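Local atomic coordinates of peptidoglycan D,D-transpeptidase FtsI (Burkholderia pseudomallei, PDB entry 6HZI), a protein that probably cross-links peptidoglycan stem peptides during cell division, as a penicillin-binding D,D-transpeptidase of the serine acyl-enzyme family. Residues Gly116-Ser121 / Glu236-Pro241; Thr20-Ala25 / Ser48-Pro53; Ile290-Ser295 / Pro312-Ile317; Val58-Phe63 / Val153-Ala158; Gly44-Leu49 / Val206-Thr211. All coordinates share one frame; numbering follows the deposited sequence.

Contact 1. Residues Gly116-Ser121 / Glu236-Pro241; sequences GVIQKS and ESVVSP
Gln119 and Ser237 carry the polar part of this contact, in which the end of helix 114-120 lies against the last turn of helix 225-238 and the loop that follows. The amide NE2 of Gln119 donates to the backbone O of Ser237, a weak bond at 3.4 Å though fairly straight (162° at the hydrogen). The side chain gets there fully stretched, with CG anti to the backbone N (chi1 173°) and the chain extended beyond it. Ser237 O is gripped more firmly from its own segment: Ser240 OG donates to it at 2.8 Å, 16° from the carbonyl plane, and Ser240 N adds a longer bond. The hydroxyl of Ser237 belongs to Met234 O one turn back; toward Gln119 it offers only van der Waals contact, OG lying 3.4 Å from Gln119 CB.

The apolar part is small. Methyl CG2 of Ile118 meets CG2 of Val238 at 3.8 Å, and the same Val238 methyl sits 3.7 Å from Ile118 O and 4.1 Å from Gln119 CA.

At its C-terminal end helix 114-120 closes in a Schellman motif, where Ser121 takes positive phi. Ser121 OG is hydrogen-bonded to Ser67, Lys70 and Lys258, an arrangement consistent with the SxN serine of a penicillin-binding active site beside the SxxK and KTG-type motifs. The chemistry implies a lightly held joint: one carbonyl already satisfied locally takes a third, weak donor, and a single methyl pair fills in beside it, with Gln119 two positions before Ser121 in sequence.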
# COMPACT_ATOMS: atom_id res chain seq x y z
N GLY A 116 -4.60 8.26 14.35
CA GLY A 116 -4.56 9.61 13.77
C GLY A 116 -3.41 9.79 12.79
O GLY A 116 -3.61 10.39 11.72
N VAL A 117 -2.24 9.23 13.10
CA VAL A 117 -1.02 9.38 12.26
C VAL A 117 -1.28 8.69 10.93
O VAL A 117 -0.86 9.27 9.92
CB VAL A 117 0.22 8.84 13.00
CG1 VAL A 117 1.50 8.68 12.14
CG2 VAL A 117 0.52 9.74 14.21
N ILE A 118 -1.94 7.53 10.92
CA ILE A 118 -2.29 6.86 9.64
C ILE A 118 -3.37 7.69 8.93
O ILE A 118 -3.24 7.93 7.74
CB ILE A 118 -2.76 5.43 9.88
CG1 ILE A 118 -1.63 4.59 10.44
CG2 ILE A 118 -3.32 4.82 8.61
CD1 ILE A 118 -0.33 4.70 9.66
N GLN A 119 -4.38 8.14 9.67
CA GLN A 119 -5.54 8.79 9.05
C GLN A 119 -5.05 10.07 8.35
O GLN A 119 -5.56 10.39 7.27
CB GLN A 119 -6.58 9.06 10.12
CG GLN A 119 -7.76 9.89 9.60
CD GLN A 119 -8.76 10.09 10.69
OE1 GLN A 119 -8.41 10.55 11.77
NE2 GLN A 119 -9.99 9.69 10.43
N LYS A 120 -4.16 10.81 8.99
CA LYS A 120 -3.79 12.16 8.51
C LYS A 120 -2.53 12.07 7.69
O LYS A 120 -2.09 13.11 7.18
CB LYS A 120 -3.58 13.10 9.68
CG LYS A 120 -4.84 13.31 10.48
CD LYS A 120 -5.85 14.19 9.84
CE LYS A 120 -7.12 14.20 10.68
NZ LYS A 120 -8.25 14.81 9.94
N SER A 121 -1.94 10.88 7.65
CA SER A 121 -0.70 10.62 6.89
C SER A 121 0.39 11.58 7.40
O SER A 121 1.01 12.26 6.64
CB SER A 121 -1.00 10.75 5.40
OG SER A 121 0.04 10.22 4.60
N GLU A 236 -9.31 2.03 7.21
CA GLU A 236 -10.71 2.48 6.99
C GLU A 236 -10.82 3.97 7.35
O GLU A 236 -11.42 4.75 6.55
CB GLU A 236 -11.66 1.58 7.76
CG GLU A 236 -13.10 1.93 7.47
CD GLU A 236 -14.10 0.86 7.89
OE1 GLU A 236 -15.29 1.00 7.48
OE2 GLU A 236 -13.66 -0.15 8.59
N SER A 237 -10.15 4.43 8.39
CA SER A 237 -10.29 5.84 8.81
C SER A 237 -9.75 6.75 7.70
O SER A 237 -10.25 7.90 7.56
CB SER A 237 -9.67 6.08 10.13
OG SER A 237 -8.23 6.07 10.07
N VAL A 238 -8.80 6.28 6.89
CA VAL A 238 -8.15 7.10 5.80
C VAL A 238 -9.19 7.57 4.77
O VAL A 238 -8.98 8.66 4.17
CB VAL A 238 -7.05 6.30 5.09
CG1 VAL A 238 -6.63 6.95 3.79
CG2 VAL A 238 -5.86 6.06 6.00
N VAL A 239 -10.21 6.74 4.51
CA VAL A 239 -11.16 6.95 3.40
C VAL A 239 -12.47 7.47 3.98
O VAL A 239 -13.49 7.30 3.36
CB VAL A 239 -11.33 5.65 2.61
CG1 VAL A 239 -12.22 5.84 1.40
CG2 VAL A 239 -9.97 5.15 2.15
N SER A 240 -12.38 8.17 5.10
CA SER A 240 -13.46 9.00 5.69
C SER A 240 -13.24 10.46 5.33
O SER A 240 -12.20 10.85 4.78
CB SER A 240 -13.57 8.77 7.20
OG SER A 240 -12.53 9.42 7.91
N PRO A 241 -14.24 11.32 5.59
CA PRO A 241 -14.09 12.76 5.38
C PRO A 241 -12.87 13.34 6.12
O PRO A 241 -12.24 14.18 5.56
CB PRO A 241 -15.43 13.30 5.90
CG PRO A 241 -16.42 12.17 5.61
CD PRO A 241 -15.61 10.95 6.00

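Contact 2. Residues Thr20-Ala25 / Ser48-Pro53; sequences TNLKAA and SLVNYP
The Tyr52 ring has the Lys23 side chain laid over one face: CG stands 3.4 Å from the ring centroid and only 4° off the normal, a CH-pi contact. At the ring's edge, in its plane, a water is held by the phenol, 2.7 Å from Tyr52 OH. This is helix-on-sheet packing in the transpeptidase domain, with helix 12-28 lying on strand 46-52, the outermost strand at one side of the antiparallel sheet. The two short segments run nearly alongside, their axes 8.4 Å apart at closest approach and 21° from parallel.

Lys23 keeps CG anti to the backbone N (chi1 -166°) and stays extended beyond it. The methylenes therefore run obliquely over the ring toward the hydroxyl, until CE lies 3.4 Å from Tyr52 OH. The ammonium does not bond the phenol directly; NZ donates to the same water, and it is also hydrogen-bonded to Tyr19 OH of its own helix. Water and lysine together tie the tyrosine's polar end to the helix.

Deeper in, Leu22 points at the strand between Val50 and Tyr52. Its CD2 lies 3.9 Å from the backbone N of Tyr52 and, sliding past Val50, meets the methyl CG1 of that residue at 3.7 Å.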
# COMPACT_ATOMS: atom_id res chain seq x y z
N THR A 20 -9.94 -1.88 -18.02
CA THR A 20 -10.74 -0.71 -18.50
C THR A 20 -10.49 0.46 -17.54
O THR A 20 -10.23 1.57 -18.00
CB THR A 20 -12.24 -1.02 -18.62
OG1 THR A 20 -12.61 -1.54 -17.35
CG2 THR A 20 -12.56 -2.05 -19.68
N ASN A 21 -10.52 0.22 -16.24
CA ASN A 21 -10.42 1.30 -15.23
C ASN A 21 -9.02 1.92 -15.31
O ASN A 21 -8.87 3.11 -15.30
CB ASN A 21 -10.79 0.73 -13.86
CG ASN A 21 -12.29 0.65 -13.70
OD1 ASN A 21 -12.90 1.69 -13.87
ND2 ASN A 21 -12.89 -0.49 -13.35
N LEU A 22 -7.99 1.09 -15.38
CA LEU A 22 -6.61 1.60 -15.31
C LEU A 22 -6.38 2.39 -16.58
O LEU A 22 -5.86 3.49 -16.47
CB LEU A 22 -5.62 0.44 -15.16
CG LEU A 22 -4.17 0.90 -15.13
CD1 LEU A 22 -3.90 1.77 -13.91
CD2 LEU A 22 -3.20 -0.27 -15.20
N LYS A 23 -6.78 1.85 -17.73
CA LYS A 23 -6.52 2.45 -19.05
C LYS A 23 -7.25 3.80 -19.12
O LYS A 23 -6.60 4.81 -19.52
CB LYS A 23 -7.00 1.53 -20.17
CG LYS A 23 -6.49 1.88 -21.55
CD LYS A 23 -6.89 0.89 -22.63
CE LYS A 23 -6.74 1.51 -24.01
NZ LYS A 23 -6.85 0.52 -25.10
N ALA A 24 -8.53 3.81 -18.73
CA ALA A 24 -9.37 5.04 -18.68
C ALA A 24 -8.64 6.13 -17.88
O ALA A 24 -8.63 7.28 -18.34
CB ALA A 24 -10.73 4.75 -18.09
N ALA A 25 -8.06 5.77 -16.73
CA ALA A 25 -7.33 6.67 -15.81
C ALA A 25 -6.08 7.19 -16.51
O ALA A 25 -5.82 8.44 -16.50
CB ALA A 25 -6.94 5.94 -14.55
N SER A 48 -6.06 -10.39 -10.89
CA SER A 48 -5.79 -9.55 -12.07
C SER A 48 -4.41 -8.97 -11.94
O SER A 48 -3.90 -8.83 -10.80
CB SER A 48 -6.80 -8.44 -12.27
OG SER A 48 -6.71 -7.47 -11.23
N LEU A 49 -3.85 -8.65 -13.09
CA LEU A 49 -2.47 -8.14 -13.17
C LEU A 49 -2.39 -7.39 -14.49
O LEU A 49 -2.52 -8.02 -15.54
CB LEU A 49 -1.49 -9.31 -13.06
CG LEU A 49 -0.01 -8.89 -13.01
CD1 LEU A 49 0.33 -8.28 -11.67
CD2 LEU A 49 0.88 -10.07 -13.26
N VAL A 50 -2.29 -6.07 -14.39
CA VAL A 50 -2.53 -5.18 -15.54
C VAL A 50 -1.48 -4.08 -15.55
O VAL A 50 -1.23 -3.44 -14.52
CB VAL A 50 -3.97 -4.64 -15.52
CG1 VAL A 50 -4.15 -3.55 -16.56
CG2 VAL A 50 -4.98 -5.77 -15.76
N ASN A 51 -0.89 -3.89 -16.72
CA ASN A 51 -0.05 -2.71 -17.03
C ASN A 51 -0.63 -2.01 -18.27
O ASN A 51 -0.86 -2.67 -19.24
CB ASN A 51 1.37 -3.14 -17.30
CG ASN A 51 1.98 -3.97 -16.20
OD1 ASN A 51 2.76 -3.44 -15.41
ND2 ASN A 51 1.76 -5.28 -16.21
N TYR A 52 -0.76 -0.69 -18.27
CA TYR A 52 -1.12 0.07 -19.49
C TYR A 52 -0.11 1.17 -19.72
O TYR A 52 -0.05 2.09 -18.90
CB TYR A 52 -2.52 0.69 -19.40
CG TYR A 52 -2.86 1.28 -20.73
CD1 TYR A 52 -3.07 0.45 -21.81
CD2 TYR A 52 -2.81 2.65 -20.95
CE1 TYR A 52 -3.32 0.95 -23.07
CE2 TYR A 52 -3.07 3.18 -22.21
CZ TYR A 52 -3.33 2.32 -23.27
OH TYR A 52 -3.61 2.75 -24.53
N PRO A 53 0.66 1.14 -20.83
CA PRO A 53 0.69 0.01 -21.79
C PRO A 53 1.01 -1.41 -21.30
O PRO A 53 2.06 -1.93 -21.62
CB PRO A 53 1.90 0.36 -22.65
CG PRO A 53 1.93 1.87 -22.64
CD PRO A 53 1.50 2.27 -21.25
O HOH W 1 -4.69 1.13 -26.36

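Contact 3. Residues Ile290-Ser295 / Pro312-Ile317; sequences IVVAVS and PVFSAI
Phe314 turns its ring edge onto the backbone of Val292: CE1 lies 3.4 Å from Val292 O, which sits in the plane of the ring. The oxygen faces the CD1-CE1 side of the ring, whose slightly positive hydrogens probably make the approach mildly favourable; it is not a hydrogen bond. CE1 and CD1 also touch the Val292 side chain, which crosses obliquely and lies off the ring plane, CE1 being 3.7 Å from CB and CD1 equally close to CG1. With CG anti to the backbone N (chi1 171°), the ring is carried from the flank of the helix in toward the strand. It also meets the ring of Phe279, on the neighbouring strand, at about 55° between planes.

Val294, two residues on along the strand, packs against Val313, Phe314 and Ile317. Its two methyls part company: CG1 crosses Val313 CG1 at 3.7 Å, while CG2 lies 3.8 Å from Phe314 N and reaches Ile317 CD1 at 4.1 Å. Ile317 in turn sets its CG2 4.0 Å from Val292 CG1, so that it bridges both valines.

All five touching side chains are buried and apolar. The axes of the two segments come within 8.2 Å, their directions 141° apart, and helix 12-28 lies beside the helix at Val313 and Ile317. Such a C-terminal helix layered on one face of the antiparallel sheet is characteristic of the fold that penicillin-binding transpeptidase domains share with the serine beta-lactamases.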
# COMPACT_ATOMS: atom_id res chain seq x y z
N ILE A 290 -10.37 -8.88 -0.94
CA ILE A 290 -9.40 -8.49 -1.99
C ILE A 290 -8.51 -7.39 -1.45
O ILE A 290 -8.99 -6.57 -0.65
CB ILE A 290 -10.09 -8.05 -3.29
CG1 ILE A 290 -11.06 -6.90 -3.07
CG2 ILE A 290 -10.76 -9.24 -3.95
CD1 ILE A 290 -11.47 -6.22 -4.37
N VAL A 291 -7.24 -7.43 -1.88
CA VAL A 291 -6.31 -6.30 -1.82
C VAL A 291 -6.21 -5.75 -3.24
O VAL A 291 -6.04 -6.58 -4.18
CB VAL A 291 -4.94 -6.78 -1.33
CG1 VAL A 291 -3.82 -5.81 -1.65
CG2 VAL A 291 -4.98 -7.11 0.17
N VAL A 292 -6.25 -4.43 -3.37
CA VAL A 292 -6.14 -3.78 -4.70
C VAL A 292 -5.02 -2.76 -4.63
O VAL A 292 -5.03 -1.93 -3.70
CB VAL A 292 -7.49 -3.19 -5.15
CG1 VAL A 292 -7.34 -2.34 -6.40
CG2 VAL A 292 -8.55 -4.26 -5.38
N ALA A 293 -4.12 -2.79 -5.61
CA ALA A 293 -3.02 -1.82 -5.70
C ALA A 293 -3.07 -1.15 -7.07
O ALA A 293 -3.28 -1.85 -8.10
CB ALA A 293 -1.70 -2.50 -5.46
N VAL A 294 -2.86 0.16 -7.06
CA VAL A 294 -2.95 1.01 -8.27
C VAL A 294 -1.80 1.99 -8.24
O VAL A 294 -1.57 2.61 -7.17
CB VAL A 294 -4.28 1.79 -8.34
CG1 VAL A 294 -4.32 2.65 -9.59
CG2 VAL A 294 -5.47 0.86 -8.33
N SER A 295 -1.15 2.17 -9.38
CA SER A 295 -0.07 3.18 -9.55
C SER A 295 -0.22 3.89 -10.92
O SER A 295 -0.38 3.20 -11.95
CB SER A 295 1.25 2.51 -9.34
OG SER A 295 2.29 3.48 -9.25
N PRO A 312 -9.39 7.12 -6.77
CA PRO A 312 -10.61 6.86 -7.51
C PRO A 312 -10.49 5.63 -8.45
O PRO A 312 -11.47 4.93 -8.65
CB PRO A 312 -10.84 8.18 -8.27
CG PRO A 312 -9.93 9.18 -7.60
CD PRO A 312 -8.73 8.38 -7.13
N VAL A 313 -9.29 5.34 -8.94
CA VAL A 313 -9.08 4.12 -9.77
C VAL A 313 -9.24 2.88 -8.88
O VAL A 313 -9.95 1.98 -9.30
CB VAL A 313 -7.74 4.12 -10.51
CG1 VAL A 313 -7.61 2.87 -11.36
CG2 VAL A 313 -7.60 5.36 -11.37
N PHE A 314 -8.61 2.87 -7.69
CA PHE A 314 -8.83 1.86 -6.61
C PHE A 314 -10.35 1.71 -6.40
O PHE A 314 -10.92 0.56 -6.44
CB PHE A 314 -8.16 2.29 -5.30
CG PHE A 314 -8.50 1.45 -4.09
CD1 PHE A 314 -7.70 0.36 -3.84
CD2 PHE A 314 -9.54 1.72 -3.20
CE1 PHE A 314 -7.93 -0.45 -2.75
CE2 PHE A 314 -9.77 0.87 -2.11
CZ PHE A 314 -8.97 -0.21 -1.89
N SER A 315 -11.02 2.85 -6.19
CA SER A 315 -12.48 2.86 -5.89
C SER A 315 -13.27 2.10 -6.98
O SER A 315 -14.10 1.22 -6.67
CB SER A 315 -13.02 4.27 -5.76
OG SER A 315 -14.39 4.19 -5.42
N ALA A 316 -13.07 2.48 -8.22
CA ALA A 316 -13.80 1.90 -9.38
C ALA A 316 -13.50 0.39 -9.48
O ALA A 316 -14.47 -0.40 -9.51
CB ALA A 316 -13.44 2.66 -10.65
N ILE A 317 -12.22 -0.01 -9.45
CA ILE A 317 -11.83 -1.45 -9.54
C ILE A 317 -12.48 -2.21 -8.36
O ILE A 317 -12.92 -3.37 -8.54
CB ILE A 317 -10.29 -1.60 -9.55
CG1 ILE A 317 -9.66 -1.01 -10.82
CG2 ILE A 317 -9.88 -3.07 -9.39
CD1 ILE A 317 -8.16 -0.94 -10.78

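Contact 4. Residues Val58-Phe63 / Val153-Ala158; sequences VLTDVF and VGFPGA
Leu59, Thr60 and Phe155 carry most of this surface contact, in which the short helix 57-60 meets a loop that closes in a type II beta turn from Phe155 to Ala158. Leu59 is the most deeply engaged. Its CB slides past the aromatic ring, 4.0 Å from Phe155 CD2, and its CD1 goes on to meet Val153 CG2 tip to tip at 4.1 Å. Leu59 also touches Phe188 of helix 187-198, which Val153 touches as well, so the leucine joins loop and helix in one apolar cluster.

Phe155 reaches in with CG anti to its backbone N (chi1 175°), bringing the CD2-CE2 edge against the helix end. Thr60 answers with its methyl: CG2 lies in the ring plane, 3.7 Å from Phe155 CE2. The threonine's hydroxyl is turned to its own helix and bonded to Asn56 O, which leaves the methyl for the loop.

The turn itself contributes through its backbone. Gly157 occupies the third position with a phi of 87°, as a type II turn favours, since a CB there would be jammed against the preceding carbonyl O. No hydrogen bond joins the two segments, but the backbones of Leu59 and Ala159, the residue after the turn, are bonded. Next to that link Leu59 O lies 3.6 Å from Ala158 C, and Gly157 O is 3.7 Å from Thr60 CG2.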
# COMPACT_ATOMS: atom_id res chain seq x y z
N VAL A 58 4.70 -3.31 -13.27
CA VAL A 58 4.16 -3.87 -11.99
C VAL A 58 5.21 -4.70 -11.25
O VAL A 58 5.27 -4.62 -10.02
CB VAL A 58 2.92 -4.73 -12.27
CG1 VAL A 58 2.17 -5.04 -10.99
CG2 VAL A 58 1.97 -4.01 -13.19
N LEU A 59 5.96 -5.50 -12.00
CA LEU A 59 7.00 -6.40 -11.46
C LEU A 59 8.41 -5.83 -11.67
O LEU A 59 9.25 -6.12 -10.79
CB LEU A 59 6.81 -7.78 -12.08
CG LEU A 59 5.59 -8.52 -11.53
CD1 LEU A 59 5.18 -9.71 -12.35
CD2 LEU A 59 5.85 -9.00 -10.14
N THR A 60 8.63 -5.00 -12.71
CA THR A 60 9.98 -4.48 -13.11
C THR A 60 10.29 -3.11 -12.49
O THR A 60 11.43 -2.88 -12.17
CB THR A 60 10.17 -4.33 -14.63
OG1 THR A 60 9.20 -3.41 -15.14
CG2 THR A 60 10.07 -5.64 -15.37
N ASP A 61 9.31 -2.23 -12.38
CA ASP A 61 9.56 -0.81 -12.01
C ASP A 61 9.53 -0.65 -10.49
O ASP A 61 8.59 -1.11 -9.82
CB ASP A 61 8.54 0.12 -12.68
CG ASP A 61 8.81 0.36 -14.15
OD1 ASP A 61 9.71 -0.35 -14.76
OD2 ASP A 61 8.12 1.26 -14.68
N VAL A 62 10.56 -0.02 -9.96
CA VAL A 62 10.69 0.18 -8.49
C VAL A 62 10.65 1.67 -8.24
O VAL A 62 11.09 2.40 -9.13
CB VAL A 62 11.99 -0.43 -7.96
CG1 VAL A 62 11.97 -1.91 -8.22
CG2 VAL A 62 13.21 0.26 -8.58
N PHE A 63 10.14 2.08 -7.08
CA PHE A 63 9.95 3.49 -6.68
C PHE A 63 9.96 3.59 -5.16
O PHE A 63 9.83 2.56 -4.45
CB PHE A 63 8.63 4.06 -7.19
CG PHE A 63 7.43 3.18 -6.99
CD1 PHE A 63 7.09 2.19 -7.91
CD2 PHE A 63 6.56 3.41 -5.92
CE1 PHE A 63 5.96 1.41 -7.74
CE2 PHE A 63 5.41 2.65 -5.78
CZ PHE A 63 5.12 1.64 -6.67
N VAL A 153 7.37 -15.46 -9.41
CA VAL A 153 6.01 -15.76 -9.89
C VAL A 153 6.09 -16.22 -11.34
O VAL A 153 5.05 -16.25 -12.00
CB VAL A 153 5.09 -14.54 -9.71
CG1 VAL A 153 4.95 -14.21 -8.25
CG2 VAL A 153 5.57 -13.32 -10.45
N GLY A 154 7.26 -16.63 -11.79
CA GLY A 154 7.41 -17.20 -13.14
C GLY A 154 7.82 -16.15 -14.13
O GLY A 154 7.87 -16.45 -15.33
N PHE A 155 8.10 -14.94 -13.67
CA PHE A 155 8.47 -13.81 -14.55
C PHE A 155 9.94 -13.50 -14.30
O PHE A 155 10.33 -13.04 -13.24
CB PHE A 155 7.57 -12.59 -14.38
CG PHE A 155 8.01 -11.39 -15.18
CD1 PHE A 155 7.81 -11.34 -16.56
CD2 PHE A 155 8.63 -10.31 -14.57
CE1 PHE A 155 8.22 -10.25 -17.32
CE2 PHE A 155 9.07 -9.23 -15.32
CZ PHE A 155 8.85 -9.19 -16.69
N PRO A 156 10.80 -13.71 -15.31
CA PRO A 156 12.23 -13.46 -15.15
C PRO A 156 12.40 -11.94 -15.18
O PRO A 156 11.71 -11.26 -15.95
CB PRO A 156 12.79 -14.14 -16.40
CG PRO A 156 11.71 -13.85 -17.48
CD PRO A 156 10.41 -14.06 -16.71
N GLY A 157 13.27 -11.40 -14.34
CA GLY A 157 13.49 -9.94 -14.33
C GLY A 157 12.51 -9.20 -13.44
O GLY A 157 12.39 -7.97 -13.61
N ALA A 158 11.82 -9.89 -12.51
CA ALA A 158 11.06 -9.22 -11.44
C ALA A 158 12.07 -8.42 -10.61
O ALA A 158 13.02 -9.03 -10.13
CB ALA A 158 10.32 -10.23 -10.58

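Contact 5. Residues Gly44-Leu49 / Val206-Thr211; sequences GEVLSL and VTIFKT
Val46 and Val206 mark the tight end: Val46 CG2 and Val206 CG1 lie only 3.3 Å apart, closer than usual carbon packing, where the side chains cross at about a right angle. Beside them the backbones are pinned. Thr207 is bridged to Glu45 through that residue's two neighbours, giving its N-H to Gly44 O at 3.2 Å and taking the N-H of Val46 on its own O at 2.9 Å, the latter nearly in line with the carbonyl. Gly44, at positive phi, also receives the Val206 CA-H on the same oxygen.

Glu45 fastens the far end of the loop. Its carboxylate OE2 takes Thr211 N (3.0 Å, 175° at the hydrogen) and Thr211 OG1 (2.9 Å), both on the anti side but from opposite faces of the carboxylate plane; two bonds should fix its rotation.

The outer side is looser. Ile208 CD1 only brushes Leu49 CD2 at 4.3 Å, Phe209 is largely exposed, and the Lys210 ammonium makes its salt bridge with Asp6 rather than with Glu45. The whole is a single parallel beta bridge whose Thr207 also opens an ST turn, its OG1 accepting from Phe209 N, set near the N-terminal end of strand 46-52, just before the classic bulge of Leu47 and Ser48 opposite Val38.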
# COMPACT_ATOMS: atom_id res chain seq x y z
N GLY A 44 -4.10 -15.80 -1.49
CA GLY A 44 -2.97 -15.10 -2.14
C GLY A 44 -2.95 -15.24 -3.67
O GLY A 44 -1.93 -14.87 -4.27
N GLU A 45 -4.04 -15.72 -4.29
CA GLU A 45 -4.16 -15.82 -5.76
C GLU A 45 -4.28 -14.43 -6.36
O GLU A 45 -5.05 -13.60 -5.88
CB GLU A 45 -5.41 -16.62 -6.12
CG GLU A 45 -5.31 -18.08 -5.71
CD GLU A 45 -6.54 -18.94 -6.01
OE1 GLU A 45 -7.48 -18.42 -6.61
OE2 GLU A 45 -6.53 -20.12 -5.66
N VAL A 46 -3.53 -14.17 -7.42
CA VAL A 46 -3.66 -12.94 -8.22
C VAL A 46 -4.90 -13.08 -9.12
O VAL A 46 -4.90 -13.97 -10.01
CB VAL A 46 -2.39 -12.71 -9.05
CG1 VAL A 46 -2.51 -11.49 -9.97
CG2 VAL A 46 -1.15 -12.62 -8.18
N LEU A 47 -5.92 -12.23 -8.90
CA LEU A 47 -7.17 -12.26 -9.72
C LEU A 47 -6.96 -11.38 -10.96
O LEU A 47 -7.59 -11.65 -11.99
CB LEU A 47 -8.38 -11.80 -8.89
CG LEU A 47 -8.62 -12.60 -7.60
CD1 LEU A 47 -9.87 -12.10 -6.85
CD2 LEU A 47 -8.73 -14.06 -7.96
N SER A 48 -6.06 -10.39 -10.89
CA SER A 48 -5.79 -9.55 -12.07
C SER A 48 -4.41 -8.97 -11.94
O SER A 48 -3.90 -8.83 -10.80
CB SER A 48 -6.80 -8.44 -12.27
OG SER A 48 -6.71 -7.47 -11.23
N LEU A 49 -3.85 -8.65 -13.09
CA LEU A 49 -2.47 -8.14 -13.17
C LEU A 49 -2.39 -7.39 -14.49
O LEU A 49 -2.52 -8.02 -15.54
CB LEU A 49 -1.49 -9.31 -13.06
CG LEU A 49 -0.01 -8.89 -13.01
CD1 LEU A 49 0.33 -8.28 -11.67
CD2 LEU A 49 0.88 -10.07 -13.26
N VAL A 206 2.02 -15.02 -3.01
CA VAL A 206 1.18 -14.41 -4.07
C VAL A 206 1.59 -15.05 -5.38
O VAL A 206 2.72 -14.85 -5.79
CB VAL A 206 1.27 -12.88 -4.10
CG1 VAL A 206 0.50 -12.33 -5.28
CG2 VAL A 206 0.77 -12.30 -2.79
N THR A 207 0.63 -15.68 -6.02
CA THR A 207 0.85 -16.70 -7.07
C THR A 207 -0.14 -16.38 -8.19
O THR A 207 -1.27 -15.95 -7.83
CB THR A 207 0.65 -18.09 -6.42
OG1 THR A 207 0.85 -19.08 -7.41
CG2 THR A 207 -0.72 -18.29 -5.77
N ILE A 208 0.25 -16.62 -9.44
CA ILE A 208 -0.61 -16.60 -10.64
C ILE A 208 -1.25 -17.97 -10.89
O ILE A 208 -1.91 -18.10 -11.90
CB ILE A 208 0.23 -16.11 -11.82
CG1 ILE A 208 0.61 -14.66 -11.57
CG2 ILE A 208 -0.49 -16.21 -13.14
CD1 ILE A 208 1.65 -14.18 -12.49
N PHE A 209 -1.15 -18.92 -9.97
CA PHE A 209 -1.75 -20.27 -10.10
C PHE A 209 -2.75 -20.50 -8.98
O PHE A 209 -2.55 -19.99 -7.88
CB PHE A 209 -0.67 -21.36 -10.05
CG PHE A 209 0.18 -21.44 -11.29
CD1 PHE A 209 1.29 -20.65 -11.43
CD2 PHE A 209 -0.16 -22.28 -12.33
CE1 PHE A 209 2.04 -20.68 -12.60
CE2 PHE A 209 0.62 -22.36 -13.47
CZ PHE A 209 1.72 -21.56 -13.60
N LYS A 210 -3.81 -21.26 -9.27
CA LYS A 210 -4.86 -21.61 -8.27
C LYS A 210 -4.24 -22.53 -7.24
O LYS A 210 -3.36 -23.29 -7.59
CB LYS A 210 -6.09 -22.22 -8.94
CG LYS A 210 -6.89 -21.22 -9.73
CD LYS A 210 -8.33 -21.55 -9.90
CE LYS A 210 -9.02 -20.54 -10.78
NZ LYS A 210 -10.39 -20.97 -11.16
N THR A 211 -4.60 -22.33 -5.99
CA THR A 211 -4.17 -23.11 -4.81
C THR A 211 -5.13 -24.29 -4.61
O THR A 211 -6.21 -24.25 -5.22
CB THR A 211 -4.16 -22.14 -3.63
OG1 THR A 211 -5.46 -21.57 -3.37
CG2 THR A 211 -3.15 -21.05 -3.90

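Overall arrangement
Contacts 2 and 3 form one layer on the antiparallel sheet: their centres are 10 Å apart, and helices 12-28 and 310-324 touch, Ala25 CB lying 3.3 Å from Val313 CG2. Contact 5 sits near the N-terminal end of strand 46-52, whose later part belongs to contact 2; helix 57-60 of contact 4 is the next element after that strand, Asn51 OD1 probably accepting from Val58 N. Contact 4 also leans on contact 5 through Val153 and Val206. Contact 1 stands apart in the helical region, its centre about 17 Å from that of contact 3 and about 30 Å from that of contact 4; through Ser121 it alone of the five includes a residue of the probable active-site cluster.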